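PDB 3SYJ: adhesion and penetration protein autotransporter from Haemophilus influenzae, which promotes adherence to and invasion of host cells, self-associates through its passenger domain in bacterial aggregation, and is probably a serine protease. Local coordinates for residues G83-N88 and S676-L681; P89-F94 and Q493-G498; F15-G20 and P595-H600; I449-G454 and F471-R476. One frame throughout, in Å; residues are numbered along the deposited sequence.

Contact 1 of 4, residues G83-N88 and S676-L681; sequences GAEGNN and SDWTGL
The indole of Trp-678 has the backbone of Gly-86 on one face and the ring of Tyr-598 stacked on the other, while Glu-85 comes up to its edge. Two loops meet here, one from the S6-type protease domain and one from the beta-helix that carries it. With Trp-678 CG anti to the backbone N (chi1 -172°), the indole is set against Gly-86, whose CA makes a CH-pi contact 3.4 Å from the centroid of the six-membered ring and 17° off its normal. At the edge, Glu-85 CG lies 3.6 Å from Trp-678 CZ3; the carboxylate beyond it is held in a salt bridge with Lys-19. The carbonyl of Trp-678 accepts the N-H of Asn-87, with Asn-87 N to Trp-678 O at 2.8 Å. Nearby, a water donates to both Glu-85 O and Asp-677 O and accepts from Asn-88 N, so three backbone groups of the two loops share it. The 676-681 loop is braced from within by an ST motif, Ser-676 OG accepting from Thr-679 N. Farther along, Asn-88 OD1 accepts from the backbone N of Asp-90, and the carboxamide rests on the bare alpha carbon of Gly-680, with Asn-88 CG 3.5 Å from Gly-680 CA.

Contact 2 of 4, residues P89-F94 and Q493-G498; sequences PDQHRF and QNTDEG
Asp-90 and Gln-493 face each other across the tight part of the contact, the Asp-90 carboxylate reaching the backbone of Asn-494 and the Gln-493 amide the imidazole of His-92. Asp-90 CG lies anti to the carbonyl carbon (chi1 -69°), and the carboxylate beyond it receives the backbone N-H of Asn-494, with Asn-494 N 3.0 Å from Asp-90 OD2. The donor stands above the carboxylate plane, 47° out of it. Alongside, His-92 NE2 donates to Gln-493 OE1 over 2.8 Å. The acceptor is near the imidazole plane, whereas the donor is tilted from the amide plane of Gln-493, and the two side chains cross at about a right angle. A short 3-10 turn of the protease domain, residues 89-91, is thereby fastened to the short, weakly bonded strand 493-494, which pairs in parallel with strand 471-473 in the beta-helix. The solvent side is at the other oxygen, where a water donates to both Asp-90 OD1 and Gln-493 OE1; OD1 also forms a salt bridge with Arg-491. At Thr-495 the segments touch by van der Waals contact alone. Its OG1 meets carbon atoms of Gln-91, 3.4 Å from Gln-91 CA, and this buried hydroxyl has no hydrogen-bond partner in the model.

Contact 3 of 4, residues F15-G20 and P595-H600; sequences FAENKG and PHAYNH
Helix 9-17 ends in a Schellman motif, and the residues around this C-terminal cap, Glu-17, Lys-19 and Gly-20, dock on the loop Pro-595 to Ala-597. Asn-18, with positive phi, takes the chain out of the helix and turns the next residues onto the loop. Gly-20 N then donates to Pro-595 O at 2.9 Å, with an angle of 154° at the hydrogen. Lys-19 runs across the same piece of backbone in an extended chain. Its CB is 3.6 Å from Pro-595 O, CG passes the CB of the proline, and CD lies against the peptide link that follows, 3.6 Å from Ala-597 N. At the tip, Lys-19 NZ donates to a water that in turn donates to His-596 O, and NZ also forms a salt bridge with Glu-85. On the helix itself Glu-17 CG meets Ala-597 CB at 3.6 Å; chi2 of -65° bends CD away from an extended course, and the carboxylate forms a salt bridge with Arg-56. His-596 CE1 approaches Gly-20 CA to 3.6 Å. Both nitrogens of this imidazole are hydrogen-bonded to carboxylates, ND1 to Asp-14 and NE2 to Asp-621, which would be expected to stabilise a protonated ring. The arrangement is a helix C-cap of an S6-type protease domain seated on a loop that leaves the beta-helix.

Contact 4 of 4, residues I449-G454 and F471-R476; sequences IGLVSG and FYFGFR
Phe-471 lies beside Ile-449 and Leu-451 on the apolar face of two parallel strands, successive rungs of the beta-helix. From CB the side chain can be followed atom by atom: CG, anti to the backbone N (chi1 -176°), is set beside Ile-449 O, which stands over one face of the ring toward its rim; CD1 lies 3.8 Å from Ile-449 CB; CE1 comes within 3.7 Å of Ile-449 CG2; and CZ, at the tip, meets Leu-451 CD1 at 3.6 Å. The same methyl also touches Phe-473 CE1, so one leucine branch joins two phenylalanines, and Phe-471 CE2 reaches over a face of the Phe-473 ring. The opposite side of the sheet is different. Gly-450 CA sits over the centre of the Tyr-472 ring in a CH-pi contact of 3.4 Å, and His-92 stacks on the other face of that ring. Backbone bonds run from Tyr-472 N to Ile-449 O, from Leu-451 N to Tyr-472 O and from Gly-474 N to Leu-451 O. At the corner the pairing slips by one residue, segment 471-476 having the extra one, and Ser-453 N bonds to Phe-475 O over 2.8 Å. Beyond it, Arg-476 and Ser-453 O share a water, and the guanidinium forms a salt bridge with Asp-50. Strand 449-452 continues the sheet to strand 423-427, strand 471-473 continues it to 493-494, and Phe-471 and Phe-473 pack inward on Leu-480 of strand 478-481.

How the contacts relate
Contacts 1, 2 and 3 join the N-terminal protease domain to the beta-helix, whereas contact 4 lies within the beta-helix. Protease segments 15-20, 83-88 and 89-94 are followed by partners 493-498, 595-600 and 676-681; contacts 1 and 3 interleave, and contact 4 is nested inside contact 2, itself nested inside both. Contacts 2 and 4, centres about 6 Å apart, share a parallel sheet. Contacts 1 and 2 use adjoining parts of one protease loop, tied by Arg-93 to Ala-84 O and Gly-86 O. Centre to centre, contact 3 is about 12 Å from contact 1, linked through Glu-85, and about 21 Å from contact 4. The protease domain is thus held against several separate regions of the passenger's stalk.

Contact 1 of 4, residues G83-N88 and S676-L681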
loop_
_atom_site.group_PDB
_atom_site.type_symbol
_atom_site.label_atom_id
_atom_site.label_comp_id
_atom_site.label_asym_id
_atom_site.label_seq_id
_atom_site.Cartn_x
_atom_site.Cartn_y
_atom_site.Cartn_z
ATOM N N GLY A 83 -33.530 38.143 -26.342
ATOM C CA GLY A 83 -32.421 37.709 -25.517
ATOM C C GLY A 83 -32.649 37.986 -24.050
ATOM O O GLY A 83 -33.768 37.868 -23.546
ATOM N N ALA A 84 -31.580 38.359 -23.361
ATOM C CA ALA A 84 -31.649 38.625 -21.940
ATOM C C ALA A 84 -31.600 40.122 -21.668
ATOM O O ALA A 84 -31.210 40.912 -22.537
ATOM C CB ALA A 84 -30.521 37.914 -21.226
ATOM N N GLU A 85 -32.017 40.505 -20.465
ATOM C CA GLU A 85 -32.050 41.904 -20.063
ATOM C C GLU A 85 -30.633 42.364 -19.807
ATOM O O GLU A 85 -29.764 41.553 -19.496
ATOM C CB GLU A 85 -32.851 42.055 -18.765
ATOM C CG GLU A 85 -32.119 41.517 -17.531
ATOM C CD GLU A 85 -32.964 41.569 -16.262
ATOM O OE1 GLU A 85 -34.060 42.154 -16.298
ATOM O OE2 GLU A 85 -32.529 41.019 -15.228
ATOM N N GLY A 86 -30.387 43.662 -19.928
ATOM C CA GLY A 86 -29.113 44.204 -19.488
ATOM C C GLY A 86 -28.236 44.810 -20.558
ATOM O O GLY A 86 -28.598 44.855 -21.730
ATOM N N ASN A 87 -27.064 45.274 -20.150
ATOM C CA ASN A 87 -26.222 46.043 -21.048
ATOM C C ASN A 87 -24.825 45.465 -21.260
ATOM O O ASN A 87 -23.911 46.181 -21.663
ATOM C CB ASN A 87 -26.153 47.500 -20.573
ATOM C CG ASN A 87 -27.479 48.229 -20.753
ATOM O OD1 ASN A 87 -28.170 48.037 -21.756
ATOM N ND2 ASN A 87 -27.839 49.065 -19.782
ATOM N N ASN A 88 -24.673 44.174 -20.986
ATOM C CA ASN A 88 -23.417 43.472 -21.222
ATOM C C ASN A 88 -23.135 43.473 -22.717
ATOM O O ASN A 88 -23.842 42.813 -23.471
ATOM C CB ASN A 88 -23.516 42.031 -20.687
ATOM C CG ASN A 88 -22.255 41.203 -20.946
ATOM O OD1 ASN A 88 -21.277 41.680 -21.530
ATOM N ND2 ASN A 88 -22.283 39.950 -20.512
ATOM N N SER A 676 -21.039 40.673 -13.194
ATOM C CA SER A 676 -22.381 41.225 -13.240
ATOM C C SER A 676 -23.064 40.829 -14.533
ATOM O O SER A 676 -22.546 41.103 -15.613
ATOM C CB SER A 676 -22.326 42.741 -13.136
ATOM O OG SER A 676 -23.522 43.319 -13.624
ATOM N N ASP A 677 -24.227 40.188 -14.423
ATOM C CA ASP A 677 -25.045 39.866 -15.593
ATOM C C ASP A 677 -25.483 41.134 -16.323
ATOM O O ASP A 677 -25.696 41.129 -17.542
ATOM C CB ASP A 677 -26.288 39.065 -15.190
ATOM C CG ASP A 677 -25.968 37.624 -14.837
ATOM O OD1 ASP A 677 -24.978 37.083 -15.369
ATOM O OD2 ASP A 677 -26.714 37.024 -14.035
ATOM N N TRP A 678 -25.613 42.219 -15.565
ATOM C CA TRP A 678 -26.171 43.455 -16.098
ATOM C C TRP A 678 -25.163 44.263 -16.910
ATOM O O TRP A 678 -25.526 44.889 -17.902
ATOM C CB TRP A 678 -26.779 44.318 -14.982
ATOM C CG TRP A 678 -27.533 45.498 -15.527
ATOM C CD1 TRP A 678 -27.080 46.783 -15.633
ATOM C CD2 TRP A 678 -28.857 45.494 -16.081
ATOM N NE1 TRP A 678 -28.041 47.579 -16.207
ATOM C CE2 TRP A 678 -29.141 46.812 -16.494
ATOM C CE3 TRP A 678 -29.830 44.506 -16.264
ATOM C CZ2 TRP A 678 -30.357 47.166 -17.078
ATOM C CZ3 TRP A 678 -31.033 44.858 -16.844
ATOM C CH2 TRP A 678 -31.288 46.174 -17.242
ATOM N N THR A 679 -23.903 44.243 -16.496
ATOM C CA THR A 679 -22.878 45.035 -17.168
ATOM C C THR A 679 -21.778 44.202 -17.828
ATOM O O THR A 679 -21.029 44.709 -18.664
ATOM C CB THR A 679 -22.197 45.976 -16.188
ATOM O OG1 THR A 679 -21.467 45.199 -15.230
ATOM C CG2 THR A 679 -23.239 46.827 -15.466
ATOM N N GLY A 680 -21.671 42.934 -17.450
ATOM C CA GLY A 680 -20.598 42.099 -17.951
ATOM C C GLY A 680 -19.298 42.325 -17.202
ATOM O O GLY A 680 -18.303 41.670 -17.492
ATOM N N LEU A 681 -19.303 43.251 -16.244
ATOM C CA LEU A 681 -18.106 43.563 -15.454
ATOM C C LEU A 681 -17.783 42.554 -14.348
ATOM O O LEU A 681 -18.678 42.059 -13.669
ATOM C CB LEU A 681 -18.239 44.944 -14.833
ATOM C CG LEU A 681 -17.808 46.072 -15.756
ATOM C CD1 LEU A 681 -18.213 47.414 -15.167
ATOM C CD2 LEU A 681 -16.306 46.000 -15.997
HETATM O O HOH W 1 -26.784 42.075 -20.224
HETATM O O HOH W 2 -24.688 38.931 -19.180
#

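Contact 2 of 4, residues P89-F94 and Q493-G498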
loop_
_atom_site.group_PDB
_atom_site.type_symbol
_atom_site.label_atom_id
_atom_site.label_comp_id
_atom_site.label_asym_id
_atom_site.label_seq_id
_atom_site.Cartn_x
_atom_site.Cartn_y
_atom_site.Cartn_z
ATOM N N PRO A 89 -22.112 44.227 -23.155
ATOM C CA PRO A 89 -21.800 44.363 -24.590
ATOM C C PRO A 89 -21.456 43.033 -25.294
ATOM O O PRO A 89 -21.580 42.955 -26.517
ATOM C CB PRO A 89 -20.598 45.321 -24.595
ATOM C CG PRO A 89 -20.003 45.174 -23.214
ATOM C CD PRO A 89 -21.209 45.047 -22.331
ATOM N N ASP A 90 -21.052 42.009 -24.542
ATOM C CA ASP A 90 -20.795 40.685 -25.121
ATOM C C ASP A 90 -22.023 40.077 -25.793
ATOM O O ASP A 90 -21.903 39.140 -26.582
ATOM C CB ASP A 90 -20.272 39.712 -24.059
ATOM C CG ASP A 90 -18.879 40.066 -23.587
ATOM O OD1 ASP A 90 -18.374 41.121 -24.020
ATOM O OD2 ASP A 90 -18.298 39.306 -22.782
ATOM N N GLN A 91 -23.200 40.602 -25.482
ATOM C CA GLN A 91 -24.434 40.001 -25.979
ATOM C C GLN A 91 -24.713 40.365 -27.425
ATOM O O GLN A 91 -25.361 39.606 -28.145
ATOM C CB GLN A 91 -25.636 40.383 -25.114
ATOM C CG GLN A 91 -26.957 39.876 -25.684
ATOM C CD GLN A 91 -28.124 40.017 -24.712
ATOM O OE1 GLN A 91 -28.214 41.003 -23.962
ATOM N NE2 GLN A 91 -29.029 39.031 -24.723
ATOM N N HIS A 92 -24.235 41.532 -27.845
ATOM C CA HIS A 92 -24.460 41.988 -29.212
ATOM C C HIS A 92 -25.921 41.839 -29.613
ATOM O O HIS A 92 -26.241 41.210 -30.633
ATOM C CB HIS A 92 -23.577 41.207 -30.182
ATOM C CG HIS A 92 -22.117 41.465 -29.999
ATOM N ND1 HIS A 92 -21.425 42.385 -30.757
ATOM C CD2 HIS A 92 -21.225 40.945 -29.127
ATOM C CE1 HIS A 92 -20.163 42.410 -30.367
ATOM N NE2 HIS A 92 -20.014 41.546 -29.381
ATOM N N ARG A 93 -26.816 42.413 -28.813
ATOM C CA ARG A 93 -28.232 42.341 -29.137
ATOM C C ARG A 93 -28.481 42.923 -30.534
ATOM O O ARG A 93 -27.874 43.922 -30.927
ATOM C CB ARG A 93 -29.083 43.034 -28.075
ATOM C CG ARG A 93 -30.477 42.442 -27.961
ATOM C CD ARG A 93 -31.351 43.217 -26.985
ATOM N NE ARG A 93 -31.127 42.828 -25.596
ATOM C CZ ARG A 93 -30.698 43.659 -24.654
ATOM N NH1 ARG A 93 -30.449 44.935 -24.944
ATOM N NH2 ARG A 93 -30.525 43.218 -23.418
ATOM N N PHE A 94 -29.358 42.277 -31.286
ATOM C CA PHE A 94 -29.574 42.646 -32.675
ATOM C C PHE A 94 -30.948 43.279 -32.866
ATOM O O PHE A 94 -31.942 42.803 -32.319
ATOM C CB PHE A 94 -29.413 41.417 -33.565
ATOM C CG PHE A 94 -29.419 41.723 -35.031
ATOM C CD1 PHE A 94 -28.294 42.244 -35.651
ATOM C CD2 PHE A 94 -30.545 41.470 -35.796
ATOM C CE1 PHE A 94 -28.301 42.526 -37.008
ATOM C CE2 PHE A 94 -30.557 41.742 -37.144
ATOM C CZ PHE A 94 -29.431 42.274 -37.755
ATOM N N GLN A 493 -15.499 37.033 -25.448
ATOM C CA GLN A 493 -16.824 37.614 -25.287
ATOM C C GLN A 493 -17.823 36.495 -25.067
ATOM O O GLN A 493 -17.990 35.617 -25.916
ATOM C CB GLN A 493 -17.218 38.413 -26.518
ATOM C CG GLN A 493 -16.315 39.580 -26.797
ATOM C CD GLN A 493 -16.925 40.516 -27.807
ATOM O OE1 GLN A 493 -17.948 41.141 -27.541
ATOM N NE2 GLN A 493 -16.304 40.613 -28.982
ATOM N N ASN A 494 -18.475 36.520 -23.916
ATOM C CA ASN A 494 -19.446 35.499 -23.592
ATOM C C ASN A 494 -20.481 36.096 -22.663
ATOM O O ASN A 494 -20.175 37.005 -21.894
ATOM C CB ASN A 494 -18.766 34.289 -22.942
ATOM C CG ASN A 494 -18.175 34.615 -21.586
ATOM O OD1 ASN A 494 -17.174 35.332 -21.489
ATOM N ND2 ASN A 494 -18.782 34.084 -20.530
ATOM N N THR A 495 -21.702 35.579 -22.753
ATOM C CA THR A 495 -22.844 36.082 -21.993
ATOM C C THR A 495 -23.247 35.165 -20.833
ATOM O O THR A 495 -23.632 35.652 -19.768
ATOM C CB THR A 495 -24.081 36.294 -22.910
ATOM O OG1 THR A 495 -23.907 37.482 -23.689
ATOM C CG2 THR A 495 -25.347 36.441 -22.082
ATOM N N ASP A 496 -23.160 33.848 -21.038
ATOM C CA ASP A 496 -23.700 32.889 -20.064
ATOM C C ASP A 496 -23.071 31.502 -20.192
ATOM O O ASP A 496 -22.070 31.336 -20.888
ATOM C CB ASP A 496 -25.227 32.806 -20.196
ATOM C CG ASP A 496 -25.676 32.512 -21.613
ATOM O OD1 ASP A 496 -25.058 31.642 -22.257
ATOM O OD2 ASP A 496 -26.649 33.145 -22.080
ATOM N N GLU A 497 -23.657 30.506 -19.523
ATOM C CA GLU A 497 -23.089 29.156 -19.517
ATOM C C GLU A 497 -23.370 28.373 -20.797
ATOM O O GLU A 497 -22.871 27.268 -20.969
ATOM C CB GLU A 497 -23.517 28.363 -18.281
ATOM C CG GLU A 497 -24.912 28.690 -17.787
ATOM C CD GLU A 497 -25.302 27.901 -16.547
ATOM O OE1 GLU A 497 -24.902 26.721 -16.430
ATOM O OE2 GLU A 497 -26.022 28.465 -15.694
ATOM N N GLY A 498 -24.155 28.952 -21.696
ATOM C CA GLY A 498 -24.333 28.385 -23.017
ATOM C C GLY A 498 -23.053 28.405 -23.840
ATOM O O GLY A 498 -22.922 27.683 -24.830
HETATM O O HOH W 3 -17.819 43.231 -25.508
#

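Contact 3 of 4, residues F15-G20 and P595-H600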
loop_
_atom_site.group_PDB
_atom_site.type_symbol
_atom_site.label_atom_id
_atom_site.label_comp_id
_atom_site.label_asym_id
_atom_site.label_seq_id
_atom_site.Cartn_x
_atom_site.Cartn_y
_atom_site.Cartn_z
ATOM N N PHE A 15 -39.990 35.378 -13.174
ATOM C CA PHE A 15 -40.885 34.650 -14.071
ATOM C C PHE A 15 -40.689 35.142 -15.508
ATOM O O PHE A 15 -40.479 34.343 -16.419
ATOM C CB PHE A 15 -42.348 34.840 -13.629
ATOM C CG PHE A 15 -43.269 33.719 -14.039
ATOM C CD1 PHE A 15 -43.432 32.606 -13.229
ATOM C CD2 PHE A 15 -43.984 33.786 -15.228
ATOM C CE1 PHE A 15 -44.285 31.577 -13.595
ATOM C CE2 PHE A 15 -44.839 32.760 -15.602
ATOM C CZ PHE A 15 -44.994 31.655 -14.784
ATOM N N ALA A 16 -40.726 36.462 -15.697
ATOM C CA ALA A 16 -40.644 37.043 -17.037
ATOM C C ALA A 16 -39.269 36.852 -17.678
ATOM O O ALA A 16 -39.162 36.696 -18.895
ATOM C CB ALA A 16 -41.001 38.509 -16.998
ATOM N N GLU A 17 -38.223 36.872 -16.855
ATOM C CA GLU A 17 -36.855 36.767 -17.355
ATOM C C GLU A 17 -36.341 35.324 -17.348
ATOM O O GLU A 17 -35.181 35.086 -17.671
ATOM C CB GLU A 17 -35.897 37.653 -16.534
ATOM C CG GLU A 17 -36.347 39.112 -16.324
ATOM C CD GLU A 17 -36.411 39.929 -17.613
ATOM O OE1 GLU A 17 -35.783 39.538 -18.625
ATOM O OE2 GLU A 17 -37.090 40.980 -17.609
ATOM N N ASN A 18 -37.193 34.368 -16.982
ATOM C CA ASN A 18 -36.743 32.987 -16.796
ATOM C C ASN A 18 -35.533 32.932 -15.864
ATOM O O ASN A 18 -34.556 32.242 -16.148
ATOM C CB ASN A 18 -36.394 32.316 -18.138
ATOM C CG ASN A 18 -37.632 31.880 -18.922
ATOM O OD1 ASN A 18 -37.875 32.362 -20.027
ATOM N ND2 ASN A 18 -38.421 30.975 -18.348
ATOM N N LYS A 19 -35.600 33.671 -14.761
ATOM C CA LYS A 19 -34.529 33.677 -13.774
ATOM C C LYS A 19 -35.022 33.132 -12.443
ATOM O O LYS A 19 -36.112 32.575 -12.360
ATOM C CB LYS A 19 -33.936 35.077 -13.617
ATOM C CG LYS A 19 -33.265 35.546 -14.886
ATOM C CD LYS A 19 -32.731 36.958 -14.785
ATOM C CE LYS A 19 -31.873 37.271 -15.995
ATOM N NZ LYS A 19 -31.209 38.588 -15.875
ATOM N N GLY A 20 -34.214 33.284 -11.403
ATOM C CA GLY A 20 -34.484 32.595 -10.157
ATOM C C GLY A 20 -34.763 31.129 -10.438
ATOM O O GLY A 20 -34.015 30.461 -11.154
ATOM N N PRO A 595 -28.943 33.776 -11.114
ATOM C CA PRO A 595 -29.453 35.005 -11.738
ATOM C C PRO A 595 -30.807 35.431 -11.175
ATOM O O PRO A 595 -31.642 34.578 -10.885
ATOM C CB PRO A 595 -29.620 34.601 -13.206
ATOM C CG PRO A 595 -28.693 33.457 -13.402
ATOM C CD PRO A 595 -28.670 32.718 -12.105
ATOM N N HIS A 596 -31.025 36.736 -11.037
ATOM C CA HIS A 596 -32.340 37.256 -10.667
ATOM C C HIS A 596 -32.655 38.499 -11.492
ATOM O O HIS A 596 -31.761 39.275 -11.824
ATOM C CB HIS A 596 -32.409 37.589 -9.171
ATOM C CG HIS A 596 -32.480 36.387 -8.278
ATOM N ND1 HIS A 596 -33.599 35.586 -8.193
ATOM C CD2 HIS A 596 -31.574 35.858 -7.421
ATOM C CE1 HIS A 596 -33.376 34.612 -7.329
ATOM N NE2 HIS A 596 -32.154 34.753 -6.847
ATOM N N ALA A 597 -33.928 38.693 -11.816
ATOM C CA ALA A 597 -34.346 39.860 -12.589
ATOM C C ALA A 597 -33.929 41.170 -11.917
ATOM O O ALA A 597 -34.097 41.347 -10.700
ATOM C CB ALA A 597 -35.833 39.830 -12.818
ATOM N N TYR A 598 -33.387 42.077 -12.726
ATOM C CA TYR A 598 -32.886 43.378 -12.287
ATOM C C TYR A 598 -34.016 44.230 -11.700
ATOM O O TYR A 598 -35.134 44.201 -12.200
ATOM C CB TYR A 598 -32.276 44.085 -13.500
ATOM C CG TYR A 598 -31.614 45.435 -13.256
ATOM C CD1 TYR A 598 -30.269 45.518 -12.925
ATOM C CD2 TYR A 598 -32.328 46.623 -13.395
ATOM C CE1 TYR A 598 -29.645 46.740 -12.721
ATOM C CE2 TYR A 598 -31.717 47.860 -13.192
ATOM C CZ TYR A 598 -30.369 47.909 -12.854
ATOM O OH TYR A 598 -29.739 49.120 -12.650
ATOM N N ASN A 599 -33.725 44.997 -10.653
ATOM C CA ASN A 599 -34.741 45.844 -10.026
ATOM C C ASN A 599 -34.744 47.264 -10.575
ATOM O O ASN A 599 -33.876 48.071 -10.239
ATOM C CB ASN A 599 -34.567 45.874 -8.505
ATOM C CG ASN A 599 -35.546 46.828 -7.824
ATOM O OD1 ASN A 599 -36.583 47.181 -8.386
ATOM N ND2 ASN A 599 -35.212 47.250 -6.614
ATOM N N HIS A 600 -35.731 47.564 -11.416
ATOM C CA HIS A 600 -35.837 48.878 -12.041
ATOM C C HIS A 600 -36.580 49.903 -11.175
ATOM O O HIS A 600 -36.728 51.051 -11.582
ATOM C CB HIS A 600 -36.560 48.783 -13.387
ATOM C CG HIS A 600 -35.819 48.012 -14.435
ATOM N ND1 HIS A 600 -34.939 48.607 -15.313
ATOM C CD2 HIS A 600 -35.852 46.699 -14.765
ATOM C CE1 HIS A 600 -34.446 47.690 -16.127
ATOM N NE2 HIS A 600 -34.984 46.524 -15.817
HETATM O O HOH W 4 -29.312 38.011 -13.412
#

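Contact 4 of 4, residues I449-G454 and F471-R476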
loop_
_atom_site.group_PDB
_atom_site.type_symbol
_atom_site.label_atom_id
_atom_site.label_comp_id
_atom_site.label_asym_id
_atom_site.label_seq_id
_atom_site.Cartn_x
_atom_site.Cartn_y
_atom_site.Cartn_z
ATOM N N ILE A 449 -18.372 37.174 -35.611
ATOM C CA ILE A 449 -19.062 35.883 -35.531
ATOM C C ILE A 449 -19.669 35.677 -34.146
ATOM O O ILE A 449 -18.971 35.773 -33.138
ATOM C CB ILE A 449 -18.102 34.700 -35.841
ATOM C CG1 ILE A 449 -17.474 34.847 -37.230
ATOM C CG2 ILE A 449 -18.822 33.366 -35.725
ATOM C CD1 ILE A 449 -16.258 33.952 -37.444
ATOM N N GLY A 450 -20.973 35.411 -34.097
ATOM C CA GLY A 450 -21.639 35.143 -32.839
ATOM C C GLY A 450 -22.346 33.797 -32.833
ATOM O O GLY A 450 -22.911 33.377 -33.842
ATOM N N LEU A 451 -22.297 33.115 -31.692
ATOM C CA LEU A 451 -23.110 31.927 -31.461
ATOM C C LEU A 451 -24.231 32.261 -30.465
ATOM O O LEU A 451 -23.960 32.773 -29.374
ATOM C CB LEU A 451 -22.244 30.797 -30.916
ATOM C CG LEU A 451 -21.424 30.000 -31.930
ATOM C CD1 LEU A 451 -20.249 29.331 -31.241
ATOM C CD2 LEU A 451 -22.320 28.973 -32.610
ATOM N N VAL A 452 -25.481 31.981 -30.842
ATOM C CA VAL A 452 -26.623 32.290 -29.984
ATOM C C VAL A 452 -27.666 31.183 -30.002
ATOM O O VAL A 452 -27.809 30.471 -30.996
ATOM C CB VAL A 452 -27.310 33.621 -30.369
ATOM C CG1 VAL A 452 -26.371 34.794 -30.152
ATOM C CG2 VAL A 452 -27.802 33.577 -31.808
ATOM N N SER A 453 -28.382 31.063 -28.883
ATOM C CA SER A 453 -29.504 30.131 -28.704
ATOM C C SER A 453 -29.085 28.726 -28.302
ATOM O O SER A 453 -29.927 27.867 -28.085
ATOM C CB SER A 453 -30.296 29.932 -29.992
ATOM O OG SER A 453 -29.839 28.782 -30.687
ATOM N N GLY A 454 -27.783 28.493 -28.208
ATOM C CA GLY A 454 -27.276 27.222 -27.731
ATOM C C GLY A 454 -27.437 26.070 -28.712
ATOM O O GLY A 454 -26.938 24.982 -28.465
ATOM N N PHE A 471 -15.206 37.538 -32.037
ATOM C CA PHE A 471 -16.024 36.347 -31.877
ATOM C C PHE A 471 -16.724 36.470 -30.534
ATOM O O PHE A 471 -16.120 36.888 -29.550
ATOM C CB PHE A 471 -15.147 35.089 -31.915
ATOM C CG PHE A 471 -15.922 33.793 -31.855
ATOM C CD1 PHE A 471 -16.119 33.032 -33.003
ATOM C CD2 PHE A 471 -16.434 33.327 -30.656
ATOM C CE1 PHE A 471 -16.829 31.841 -32.956
ATOM C CE2 PHE A 471 -17.149 32.139 -30.597
ATOM C CZ PHE A 471 -17.349 31.395 -31.744
ATOM N N TYR A 472 -18.001 36.127 -30.487
ATOM C CA TYR A 472 -18.719 36.199 -29.222
ATOM C C TYR A 472 -19.744 35.084 -29.062
ATOM O O TYR A 472 -20.386 34.662 -30.034
ATOM C CB TYR A 472 -19.403 37.563 -29.059
ATOM C CG TYR A 472 -20.511 37.809 -30.058
ATOM C CD1 TYR A 472 -21.830 37.482 -29.759
ATOM C CD2 TYR A 472 -20.236 38.352 -31.306
ATOM C CE1 TYR A 472 -22.845 37.688 -30.680
ATOM C CE2 TYR A 472 -21.239 38.567 -32.224
ATOM C CZ TYR A 472 -22.544 38.235 -31.908
ATOM O OH TYR A 472 -23.542 38.453 -32.835
ATOM N N PHE A 473 -19.876 34.608 -27.826
ATOM C CA PHE A 473 -21.012 33.792 -27.430
ATOM C C PHE A 473 -22.098 34.716 -26.873
ATOM O O PHE A 473 -21.982 35.252 -25.768
ATOM C CB PHE A 473 -20.598 32.759 -26.381
ATOM C CG PHE A 473 -19.491 31.846 -26.828
ATOM C CD1 PHE A 473 -19.774 30.613 -27.385
ATOM C CD2 PHE A 473 -18.162 32.225 -26.693
ATOM C CE1 PHE A 473 -18.748 29.771 -27.799
ATOM C CE2 PHE A 473 -17.137 31.388 -27.105
ATOM C CZ PHE A 473 -17.431 30.163 -27.658
ATOM N N GLY A 474 -23.154 34.916 -27.652
ATOM C CA GLY A 474 -24.254 35.744 -27.209
ATOM C C GLY A 474 -25.213 34.982 -26.316
ATOM O O GLY A 474 -24.832 34.008 -25.671
ATOM N N PHE A 475 -26.459 35.442 -26.287
ATOM C CA PHE A 475 -27.532 34.837 -25.501
ATOM C C PHE A 475 -27.608 33.341 -25.733
ATOM O O PHE A 475 -27.913 32.902 -26.840
ATOM C CB PHE A 475 -28.861 35.482 -25.897
ATOM C CG PHE A 475 -30.063 34.901 -25.209
ATOM C CD1 PHE A 475 -30.337 35.213 -23.889
ATOM C CD2 PHE A 475 -30.956 34.085 -25.900
ATOM C CE1 PHE A 475 -31.462 34.699 -23.255
ATOM C CE2 PHE A 475 -32.090 33.564 -25.272
ATOM C CZ PHE A 475 -32.342 33.875 -23.948
ATOM N N ARG A 476 -27.315 32.573 -24.685
ATOM C CA ARG A 476 -27.371 31.101 -24.685
ATOM C C ARG A 476 -26.251 30.402 -25.479
ATOM O O ARG A 476 -26.174 29.174 -25.523
ATOM C CB ARG A 476 -28.761 30.588 -25.068
ATOM C CG ARG A 476 -29.779 30.812 -23.966
ATOM C CD ARG A 476 -31.158 30.357 -24.386
ATOM N NE ARG A 476 -32.150 30.721 -23.384
ATOM C CZ ARG A 476 -33.460 30.577 -23.547
ATOM N NH1 ARG A 476 -33.942 30.076 -24.681
ATOM N NH2 ARG A 476 -34.287 30.933 -22.576
HETATM O O HOH W 5 -32.592 28.474 -27.204
#